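Local coordinates for protein myosin-4 (Saccharomyces cerevisiae, PDB 3MMI) that serves as a type V myosin motor of the mRNA localization machinery, recruited through SHE3 to carry messages such as ASH1 mRNA to the bud, at residues Ile324-Tyr327 and Leu328-Ile332; Phe228-Leu231 and Ile232-Pro236; Leu191-Phe194 and Leu195-Asp199; Tyr296-Asn299 and Pro300-Gln304. All coordinates share one frame; numbering follows the deposited sequence.

Contact 1: residues Ile324-Tyr327 and Leu328-Ile332; sequences ILNY and LANVI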
loop_
_atom_site.group_PDB
_atom_site.type_symbol
_atom_site.label_atom_id
_atom_site.label_comp_id
_atom_site.label_asym_id
_atom_site.label_seq_id
_atom_site.Cartn_x
_atom_site.Cartn_y
_atom_site.Cartn_z
ATOM N N ILE A 324 -34.060 -12.634 5.911
ATOM C CA ILE A 324 -32.860 -12.063 5.353
ATOM C C ILE A 324 -31.647 -12.952 5.278
ATOM O O ILE A 324 -30.981 -12.949 4.232
ATOM C CB ILE A 324 -32.569 -10.701 6.025
ATOM C CG1 ILE A 324 -33.496 -9.757 5.336
ATOM C CG2 ILE A 324 -31.139 -10.205 5.831
ATOM C CD1 ILE A 324 -33.866 -8.568 6.319
ATOM N N LEU A 325 -31.431 -13.721 6.365
ATOM C CA LEU A 325 -30.325 -14.744 6.451
ATOM C C LEU A 325 -30.466 -15.748 5.279
ATOM O O LEU A 325 -29.550 -16.047 4.539
ATOM C CB LEU A 325 -30.358 -15.449 7.805
ATOM C CG LEU A 325 -29.965 -14.574 8.978
ATOM C CD1 LEU A 325 -30.124 -15.372 10.259
ATOM C CD2 LEU A 325 -28.569 -13.943 8.845
ATOM N N ASN A 326 -31.699 -16.159 5.081
ATOM C CA ASN A 326 -32.135 -17.064 4.044
ATOM C C ASN A 326 -31.910 -16.632 2.605
ATOM O O ASN A 326 -31.317 -17.324 1.855
ATOM C CB ASN A 326 -33.592 -17.345 4.264
ATOM C CG ASN A 326 -33.995 -18.656 3.750
ATOM O OD1 ASN A 326 -34.617 -18.777 2.708
ATOM N ND2 ASN A 326 -33.659 -19.667 4.488
ATOM N N TYR A 327 -32.434 -15.482 2.255
ATOM C CA TYR A 327 -32.116 -14.792 0.974
ATOM C C TYR A 327 -30.613 -14.611 0.684
ATOM O O TYR A 327 -30.131 -14.946 -0.348
ATOM C CB TYR A 327 -32.811 -13.398 1.014
ATOM C CG TYR A 327 -32.535 -12.582 -0.213
ATOM C CD1 TYR A 327 -32.952 -13.061 -1.461
ATOM C CD2 TYR A 327 -31.770 -11.412 -0.154
ATOM C CE1 TYR A 327 -32.671 -12.361 -2.650
ATOM C CE2 TYR A 327 -31.548 -10.624 -1.376
ATOM C CZ TYR A 327 -32.037 -11.111 -2.583
ATOM O OH TYR A 327 -31.794 -10.508 -3.812
ATOM N N LEU A 328 -29.861 -14.161 1.652
ATOM C CA LEU A 328 -28.340 -14.189 1.482
ATOM C C LEU A 328 -27.739 -15.497 1.137
ATOM O O LEU A 328 -26.933 -15.554 0.239
ATOM C CB LEU A 328 -27.668 -13.570 2.726
ATOM C CG LEU A 328 -27.582 -12.020 2.800
ATOM C CD1 LEU A 328 -27.212 -11.571 4.197
ATOM C CD2 LEU A 328 -26.621 -11.464 1.768
ATOM N N ALA A 329 -28.138 -16.550 1.907
ATOM C CA ALA A 329 -27.721 -17.997 1.640
ATOM C C ALA A 329 -27.964 -18.305 0.196
ATOM O O ALA A 329 -27.067 -18.719 -0.558
ATOM C CB ALA A 329 -28.483 -18.967 2.647
ATOM N N ASN A 330 -29.188 -18.075 -0.238
ATOM C CA ASN A 330 -29.525 -18.323 -1.679
ATOM C C ASN A 330 -28.769 -17.565 -2.711
ATOM O O ASN A 330 -28.362 -18.095 -3.752
ATOM C CB ASN A 330 -31.023 -18.074 -1.832
ATOM C CG ASN A 330 -31.877 -19.326 -1.500
ATOM O OD1 ASN A 330 -32.761 -19.257 -0.630
ATOM N ND2 ASN A 330 -31.567 -20.448 -2.135
ATOM N N VAL A 331 -28.478 -16.291 -2.335
ATOM C CA VAL A 331 -27.655 -15.428 -3.177
ATOM C C VAL A 331 -26.287 -15.953 -3.314
ATOM O O VAL A 331 -25.765 -16.102 -4.400
ATOM C CB VAL A 331 -27.686 -13.823 -2.683
ATOM C CG1 VAL A 331 -26.685 -12.998 -3.452
ATOM C CG2 VAL A 331 -29.032 -13.310 -2.944
ATOM N N ILE A 332 -25.705 -16.225 -2.166
ATOM C CA ILE A 332 -24.363 -16.932 -2.138
ATOM C C ILE A 332 -24.349 -18.200 -3.002
ATOM O O ILE A 332 -23.436 -18.426 -3.831
ATOM C CB ILE A 332 -23.873 -17.118 -0.684
ATOM C CG1 ILE A 332 -23.734 -15.676 -0.080
ATOM C CG2 ILE A 332 -22.514 -17.976 -0.687
ATOM C CD1 ILE A 332 -23.728 -15.574 1.407
#

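Contact 2: residues Phe228-Leu231 and Ile232-Pro236; sequences FNDL and ITKCP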
loop_
_atom_site.group_PDB
_atom_site.type_symbol
_atom_site.label_atom_id
_atom_site.label_comp_id
_atom_site.label_asym_id
_atom_site.label_seq_id
_atom_site.Cartn_x
_atom_site.Cartn_y
_atom_site.Cartn_z
ATOM N N PHE A 228 -11.117 -4.626 8.435
ATOM C CA PHE A 228 -12.247 -5.453 7.999
ATOM C C PHE A 228 -11.975 -6.974 8.354
ATOM O O PHE A 228 -12.896 -7.594 8.837
ATOM C CB PHE A 228 -12.464 -5.376 6.504
ATOM C CG PHE A 228 -13.585 -6.190 6.046
ATOM C CD1 PHE A 228 -14.905 -5.726 6.237
ATOM C CD2 PHE A 228 -13.361 -7.447 5.465
ATOM C CE1 PHE A 228 -15.938 -6.490 5.871
ATOM C CE2 PHE A 228 -14.391 -8.198 5.010
ATOM C CZ PHE A 228 -15.705 -7.769 5.169
ATOM N N ASN A 229 -10.805 -7.516 8.034
ATOM C CA ASN A 229 -10.487 -8.946 8.271
ATOM C C ASN A 229 -10.602 -9.237 9.778
ATOM O O ASN A 229 -11.193 -10.233 10.207
ATOM C CB ASN A 229 -9.085 -9.250 7.725
ATOM C CG ASN A 229 -9.063 -9.308 6.211
ATOM O OD1 ASN A 229 -10.085 -9.196 5.578
ATOM N ND2 ASN A 229 -7.864 -9.529 5.620
ATOM N N ASP A 230 -10.080 -8.326 10.608
ATOM C CA ASP A 230 -10.194 -8.528 12.071
ATOM C C ASP A 230 -11.568 -8.352 12.582
ATOM O O ASP A 230 -11.976 -8.974 13.610
ATOM C CB ASP A 230 -9.278 -7.601 12.850
ATOM C CG ASP A 230 -7.805 -7.968 12.712
ATOM O OD1 ASP A 230 -7.484 -9.055 12.161
ATOM O OD2 ASP A 230 -6.947 -7.092 13.085
ATOM N N LEU A 231 -12.342 -7.502 11.914
ATOM C CA LEU A 231 -13.730 -7.368 12.364
ATOM C C LEU A 231 -14.445 -8.742 12.208
ATOM O O LEU A 231 -15.208 -9.181 13.152
ATOM C CB LEU A 231 -14.464 -6.327 11.534
ATOM C CG LEU A 231 -15.977 -6.329 11.751
ATOM C CD1 LEU A 231 -16.321 -5.573 13.078
ATOM C CD2 LEU A 231 -16.781 -5.678 10.582
ATOM N N ILE A 232 -14.186 -9.421 11.108
ATOM C CA ILE A 232 -14.792 -10.729 10.893
ATOM C C ILE A 232 -14.156 -11.852 11.775
ATOM O O ILE A 232 -14.870 -12.625 12.260
ATOM C CB ILE A 232 -14.609 -11.235 9.424
ATOM C CG1 ILE A 232 -15.359 -10.356 8.421
ATOM C CG2 ILE A 232 -15.089 -12.727 9.298
ATOM C CD1 ILE A 232 -16.724 -9.947 8.823
ATOM N N THR A 233 -12.843 -11.916 11.926
ATOM C CA THR A 233 -12.171 -13.131 12.486
ATOM C C THR A 233 -12.073 -12.995 14.011
ATOM O O THR A 233 -12.252 -13.960 14.755
ATOM C CB THR A 233 -10.782 -13.389 11.929
ATOM O OG1 THR A 233 -10.004 -12.158 11.983
ATOM C CG2 THR A 233 -10.949 -13.724 10.571
ATOM N N LYS A 234 -11.863 -11.785 14.480
ATOM C CA LYS A 234 -11.480 -11.527 15.865
ATOM C C LYS A 234 -12.559 -10.932 16.780
ATOM O O LYS A 234 -12.400 -10.906 18.010
ATOM C CB LYS A 234 -10.279 -10.621 15.910
ATOM C CG LYS A 234 -8.971 -11.301 15.751
ATOM C CD LYS A 234 -8.067 -10.473 14.927
ATOM C CE LYS A 234 -6.609 -10.671 15.295
ATOM N NZ LYS A 234 -6.356 -9.653 16.319
ATOM N N CYS A 235 -13.706 -10.527 16.244
ATOM C CA CYS A 235 -14.662 -9.817 17.066
ATOM C C CYS A 235 -15.874 -10.680 17.231
ATOM O O CYS A 235 -16.716 -10.878 16.301
ATOM C CB CYS A 235 -15.079 -8.434 16.511
ATOM S SG CYS A 235 -13.703 -7.286 16.272
ATOM N N PRO A 236 -16.046 -11.148 18.467
ATOM C CA PRO A 236 -16.925 -12.243 18.762
ATOM C C PRO A 236 -18.395 -11.854 18.382
ATOM O O PRO A 236 -19.016 -12.524 17.495
ATOM C CB PRO A 236 -16.714 -12.453 20.279
ATOM C CG PRO A 236 -16.324 -11.086 20.821
ATOM C CD PRO A 236 -15.575 -10.429 19.674
HETATM O O HOH W 1 -4.676 -7.953 15.125
#

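Contact 3: residues Leu191-Phe194 and Leu195-Asp199; sequences LFTF and LNEFD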
loop_
_atom_site.group_PDB
_atom_site.type_symbol
_atom_site.label_atom_id
_atom_site.label_comp_id
_atom_site.label_asym_id
_atom_site.label_seq_id
_atom_site.Cartn_x
_atom_site.Cartn_y
_atom_site.Cartn_z
ATOM N N LEU A 191 -0.586 6.420 17.892
ATOM C CA LEU A 191 -0.820 6.453 16.468
ATOM C C LEU A 191 -0.463 7.814 15.813
ATOM O O LEU A 191 0.143 7.867 14.740
ATOM C CB LEU A 191 -2.308 6.138 16.157
ATOM C CG LEU A 191 -2.645 6.207 14.673
ATOM C CD1 LEU A 191 -1.975 5.057 13.857
ATOM C CD2 LEU A 191 -4.121 6.096 14.639
ATOM N N PHE A 192 -0.865 8.909 16.454
ATOM C CA PHE A 192 -0.580 10.244 15.889
ATOM C C PHE A 192 0.898 10.628 15.833
ATOM O O PHE A 192 1.378 11.191 14.825
ATOM C CB PHE A 192 -1.360 11.311 16.606
ATOM C CG PHE A 192 -2.849 11.170 16.445
ATOM C CD1 PHE A 192 -3.399 10.554 15.315
ATOM C CD2 PHE A 192 -3.714 11.606 17.450
ATOM C CE1 PHE A 192 -4.805 10.431 15.145
ATOM C CE2 PHE A 192 -5.136 11.460 17.271
ATOM C CZ PHE A 192 -5.645 10.840 16.064
ATOM N N THR A 193 1.639 10.164 16.834
ATOM C CA THR A 193 3.062 10.329 16.843
ATOM C C THR A 193 3.735 9.491 15.778
ATOM O O THR A 193 4.683 9.975 15.086
ATOM C CB THR A 193 3.637 10.043 18.268
ATOM O OG1 THR A 193 3.127 11.072 19.122
ATOM C CG2 THR A 193 5.123 10.112 18.261
ATOM N N PHE A 194 3.243 8.268 15.621
ATOM C CA PHE A 194 3.785 7.386 14.597
ATOM C C PHE A 194 3.612 7.957 13.173
ATOM O O PHE A 194 4.517 7.888 12.350
ATOM C CB PHE A 194 3.193 5.983 14.674
ATOM C CG PHE A 194 3.495 5.153 13.428
ATOM C CD1 PHE A 194 4.603 4.405 13.367
ATOM C CD2 PHE A 194 2.641 5.173 12.309
ATOM C CE1 PHE A 194 4.901 3.632 12.273
ATOM C CE2 PHE A 194 2.923 4.405 11.157
ATOM C CZ PHE A 194 4.081 3.645 11.140
ATOM N N LEU A 195 2.444 8.498 12.890
ATOM C CA LEU A 195 2.137 9.065 11.600
ATOM C C LEU A 195 2.871 10.376 11.378
ATOM O O LEU A 195 3.272 10.647 10.236
ATOM C CB LEU A 195 0.628 9.374 11.453
ATOM C CG LEU A 195 -0.230 8.082 11.388
ATOM C CD1 LEU A 195 -1.712 8.368 11.377
ATOM C CD2 LEU A 195 0.214 7.171 10.175
ATOM N N ASN A 196 3.034 11.178 12.466
ATOM C CA ASN A 196 3.923 12.394 12.345
ATOM C C ASN A 196 5.377 11.994 12.052
ATOM O O ASN A 196 6.042 12.624 11.316
ATOM C CB ASN A 196 3.909 13.301 13.625
ATOM C CG ASN A 196 2.556 13.960 13.885
ATOM O OD1 ASN A 196 2.105 14.057 15.043
ATOM N ND2 ASN A 196 1.882 14.340 12.841
ATOM N N GLU A 197 5.798 10.874 12.615
ATOM C CA GLU A 197 7.145 10.413 12.413
ATOM C C GLU A 197 7.309 9.736 11.059
ATOM O O GLU A 197 8.353 9.843 10.433
ATOM C CB GLU A 197 7.594 9.514 13.587
ATOM C CG GLU A 197 7.824 10.362 14.874
ATOM C CD GLU A 197 8.157 9.550 16.132
ATOM O OE1 GLU A 197 8.371 8.312 16.039
ATOM O OE2 GLU A 197 8.170 10.137 17.203
ATOM N N PHE A 198 6.256 9.058 10.574
ATOM C CA PHE A 198 6.246 8.505 9.225
ATOM C C PHE A 198 6.326 9.643 8.263
ATOM O O PHE A 198 7.090 9.645 7.276
ATOM C CB PHE A 198 4.925 7.735 9.001
ATOM C CG PHE A 198 4.856 6.974 7.735
ATOM C CD1 PHE A 198 6.011 6.656 7.015
ATOM C CD2 PHE A 198 3.638 6.451 7.306
ATOM C CE1 PHE A 198 5.968 5.878 5.863
ATOM C CE2 PHE A 198 3.586 5.764 6.118
ATOM C CZ PHE A 198 4.749 5.434 5.419
ATOM N N ASP A 199 5.525 10.653 8.523
ATOM C CA ASP A 199 5.525 11.824 7.685
ATOM C C ASP A 199 6.875 12.603 7.620
ATOM O O ASP A 199 7.265 13.118 6.566
ATOM C CB ASP A 199 4.440 12.773 8.179
ATOM C CG ASP A 199 4.299 14.029 7.288
ATOM O OD1 ASP A 199 3.521 14.025 6.308
ATOM O OD2 ASP A 199 5.019 15.034 7.528
#

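Contact 4: residues Tyr296-Asn299 and Pro300-Gln304; sequences YALN and PAQIQ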
loop_
_atom_site.group_PDB
_atom_site.type_symbol
_atom_site.label_atom_id
_atom_site.label_comp_id
_atom_site.label_asym_id
_atom_site.label_seq_id
_atom_site.Cartn_x
_atom_site.Cartn_y
_atom_site.Cartn_z
ATOM N N TYR A 296 -22.136 -3.522 -4.581
ATOM C CA TYR A 296 -20.878 -4.310 -4.661
ATOM C C TYR A 296 -19.672 -3.839 -3.778
ATOM O O TYR A 296 -18.582 -4.478 -3.854
ATOM C CB TYR A 296 -20.450 -4.380 -6.149
ATOM C CG TYR A 296 -21.604 -4.840 -7.068
ATOM C CD1 TYR A 296 -21.893 -6.258 -7.264
ATOM C CD2 TYR A 296 -22.410 -3.885 -7.737
ATOM C CE1 TYR A 296 -22.870 -6.674 -8.056
ATOM C CE2 TYR A 296 -23.451 -4.304 -8.550
ATOM C CZ TYR A 296 -23.674 -5.715 -8.711
ATOM O OH TYR A 296 -24.674 -6.115 -9.532
ATOM N N ALA A 297 -19.808 -2.758 -2.986
ATOM C CA ALA A 297 -18.674 -2.466 -2.034
ATOM C C ALA A 297 -18.228 -3.779 -1.146
ATOM O O ALA A 297 -17.050 -3.967 -0.865
ATOM C CB ALA A 297 -19.002 -1.344 -1.152
ATOM N N LEU A 298 -19.225 -4.541 -0.712
ATOM C CA LEU A 298 -19.076 -5.819 -0.004
ATOM C C LEU A 298 -19.745 -6.894 -0.795
ATOM O O LEU A 298 -20.843 -6.627 -1.342
ATOM C CB LEU A 298 -19.671 -5.771 1.405
ATOM C CG LEU A 298 -18.829 -4.860 2.383
ATOM C CD1 LEU A 298 -19.595 -4.460 3.663
ATOM C CD2 LEU A 298 -17.413 -5.310 2.730
ATOM N N ASN A 299 -19.187 -8.115 -0.840
ATOM C CA ASN A 299 -19.954 -9.138 -1.534
ATOM C C ASN A 299 -21.013 -9.704 -0.627
ATOM O O ASN A 299 -21.055 -9.444 0.575
ATOM C CB ASN A 299 -18.938 -10.152 -2.228
ATOM C CG ASN A 299 -18.137 -10.852 -1.278
ATOM O OD1 ASN A 299 -18.641 -11.200 -0.201
ATOM N ND2 ASN A 299 -16.915 -11.186 -1.687
ATOM N N PRO A 300 -21.837 -10.628 -1.165
ATOM C CA PRO A 300 -22.820 -11.278 -0.346
ATOM C C PRO A 300 -22.285 -12.123 0.828
ATOM O O PRO A 300 -22.909 -12.077 1.860
ATOM C CB PRO A 300 -23.632 -12.077 -1.361
ATOM C CG PRO A 300 -23.454 -11.299 -2.666
ATOM C CD PRO A 300 -21.935 -11.047 -2.572
ATOM N N ALA A 301 -21.120 -12.770 0.703
ATOM C CA ALA A 301 -20.579 -13.667 1.784
ATOM C C ALA A 301 -20.078 -12.682 2.869
ATOM O O ALA A 301 -20.154 -12.963 4.050
ATOM C CB ALA A 301 -19.474 -14.502 1.267
ATOM N N GLN A 302 -19.482 -11.545 2.447
ATOM C CA GLN A 302 -18.959 -10.509 3.422
ATOM C C GLN A 302 -20.076 -9.943 4.209
ATOM O O GLN A 302 -20.061 -9.840 5.423
ATOM C CB GLN A 302 -18.201 -9.449 2.673
ATOM C CG GLN A 302 -16.821 -9.938 2.213
ATOM C CD GLN A 302 -16.168 -8.986 1.265
ATOM O OE1 GLN A 302 -16.851 -8.362 0.480
ATOM N NE2 GLN A 302 -14.849 -9.027 1.173
ATOM N N ILE A 303 -21.170 -9.647 3.527
ATOM C CA ILE A 303 -22.300 -9.113 4.216
ATOM C C ILE A 303 -22.934 -10.147 5.109
ATOM O O ILE A 303 -23.378 -9.817 6.258
ATOM C CB ILE A 303 -23.397 -8.574 3.227
ATOM C CG1 ILE A 303 -22.889 -7.449 2.359
ATOM C CG2 ILE A 303 -24.702 -8.221 3.956
ATOM C CD1 ILE A 303 -23.848 -7.066 1.312
ATOM N N GLN A 304 -23.090 -11.356 4.618
ATOM C CA GLN A 304 -23.528 -12.467 5.504
ATOM C C GLN A 304 -22.620 -12.670 6.657
ATOM O O GLN A 304 -23.102 -12.909 7.798
ATOM C CB GLN A 304 -23.693 -13.774 4.632
ATOM C CG GLN A 304 -24.376 -14.868 5.439
ATOM C CD GLN A 304 -24.099 -16.257 4.884
ATOM O OE1 GLN A 304 -23.002 -16.594 4.538
ATOM N NE2 GLN A 304 -25.134 -16.954 4.675
HETATM O O HOH W 2 -15.358 -6.781 -1.522
#

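Contact 1: residues Ile324-Tyr327 and Leu328-Ile332
Val331 sets its CG2 methyl over one face of the Tyr327 ring, a CH-pi contact between residues four apart on one alpha-helix. The helix is 322-338, part of the dilute-type globular tail of this type V myosin. Val331 CG2 lies 3.9 Å from the centroid of the Tyr327 ring and 17° off the ring normal. It sits toward the rim, and its closest ring atom is Tyr327 CZ. Two torsions bring the groups together. Tyr327 has CG trans to its own N (chi1 178°), which swings the ring along the helix toward the next turn. Val331 has CG1 trans to N (chi1 172°), which turns CG2 back to the ring. The phenol end is held from elsewhere: Tyr327 OH is hydrogen-bonded to OD1 of Asp293. The side chain of Lys289 also touches Tyr327.

On the neighbouring strip of the helix, Leu328 CD1 approaches Ile324 CG2 at 4.5 Å, a loose contact. Both residues are buried. They meet Phe288 of helix 285-292, and Leu328 also meets Leu307 of helix 300-308. This strip packs on helices 285-292 and 300-308.

The backbone spaces these pairs one turn apart. Leu328 N reaches Ile324 O at 3.1 Å. Val331 N reaches Tyr327 O at 2.9 Å, the same carbonyl oxygen that lies 3.3 Å from Val331 CG2.

Contact 2: residues Phe228-Leu231 and Ile232-Pro236
The C-terminal end of helix 209-234 carries this contact, where Asp230 and Lys234 run side by side one turn apart. The touch is mostly carboxylate against aliphatic chain. Asp230 OD1 lies 3.2 Å from Lys234 CD. The charged ends stay further apart, with Asp230 OD2 and Lys234 NZ separated by 4.2 Å, beyond a salt bridge. A water joins them: it donates to Asp230 OD2 and accepts from Lys234 NZ at 2.7 Å. The lysine chain bends at chi2 and chi4 to bring NZ round to this water. Lys234 also makes a cation-pi contact with Phe171. A leucine in place of Asp230 would probably leave the lysine ammonium without its water-mediated carboxylate partner and freer to turn.

Thr233 bonds back into the helix. Its OG1 donates to Asn229 O at 2.9 Å, from above the carbonyl plane, while Thr233 N reaches the same oxygen nearly in line with the C=O. One carbonyl is thus gripped twice. The hydroxyl can do this because chi1 of 49° places OG1 between the backbone N and the carbonyl carbon.

This part of the DIL region is an all-helical bundle. Phe228 is buried in it, and Ile232 packs beside it at a partly exposed position. Ile232 CG1 lies over a face of the Phe228 ring, 4.2 Å from Phe228 CE2. Ile232 also meets Ala305 and Ile306 of helix 300-308. Near the last turn, Lys309 NZ bonds to the carbonyl oxygens of Leu231 and Ile232. Past the last turn, Cys235 CB lies 3.4 Å from Leu231 O.

Contact 3: residues Leu191-Phe194 and Leu195-Asp199
Leu195 packs back against Leu191 and Phe194 on the buried side of helix 185-204, an amphipathic helix of the all-helical globular tail. Leu195 CB lies 3.6 Å from Leu191 O. Leu195 CG comes closer to Leu191 O, at 3.4 Å, because chi1 of -69° sets it beside the backbone N and trans to the carbonyl carbon. The two branches then part. Leu195 CD1 lies 4.1 Å from Leu191 CG. Leu195 CD2 goes to the aromatic ring, 3.8 Å from Phe194 CD2. Outside the segments, Leu195 meets Trp256 and Phe257 of helix 240-257. An alanine here would lose both branches and is likely to open a gap between Leu191, the Phe194 ring and helix 240-257.

One turn on, Phe194 and Phe198 barely touch, with Phe194 CE2 and Phe198 CD2 lying 4.4 Å apart. Phe194 packs on Ala164 and Ile168 of helix 132-168, and Phe198 meets the ring of Phe160 there.

Thr193 and Glu197 are exposed and point the same way. The methyl, not the hydroxyl, faces the carboxylate: Thr193 CG2 lies 3.2 Å from Glu197 OE2.

Contact 4: residues Tyr296-Asn299 and Pro300-Gln304
A capping box starts helix 300-308, with Asn299 as the N-cap and Gln302 as its reciprocal partner. Asn299 OD1 accepts from Gln302 N at 2.8 Å, nearly in line with the side-chain C=O. It also takes a weak bond from Ala301 N. Gln302 N, which has no preceding helical carbonyl, is thereby satisfied, and Ala301 N more weakly. The Asn299 torsion (chi1 64°) turns CG between its own N and carbonyl carbon, and so carries OD1 over the helix start.

The return bond runs from Asn299 N to Gln302 OE1, at 2.7 Å and 168°, in the plane of the glutamine amide. A water also donates to this oxygen. The two side-chain amides are stacked, their planes 26° apart. Their NH2 groups are held by backbone oxygens of the chain after helix 322-338: Asn299 ND2 bonds to Glu344 O, and Gln302 NE2 to Ile345 O.

Leu298 CB meets Ile303 CG1 at 3.8 Å. Ile303 N closes the first turn on Asn299 O at 3.0 Å. Pro300 follows the cap, where its missing N-H costs no bond. This pairing of N-cap side chain and third helical residue is the classic capping box that starts an alpha-helix.

Overall arrangement
From the N terminus the order is contact 3, contact 2, contact 4, contact 1. Each is local, and they run in series with no nesting or crossing. Contact 3 lies on helix 185-204 and contact 2 at the end of the next helix, 209-234; their centres are about 25 Å apart. Contact 4 opens helix 300-308 and is the link between its neighbours. Phe228 of contact 2 packs on it, with Phe228 CZ 3.8 Å from Gln302 CG. From helix 322-338, Val331 CG1 of contact 1 lies 3.7 Å from Pro300 CG. Contacts 1 and 2 do not touch. Helix 300-308 thus joins helices 209-234 and 322-338, while contact 3 belongs to a more distant part.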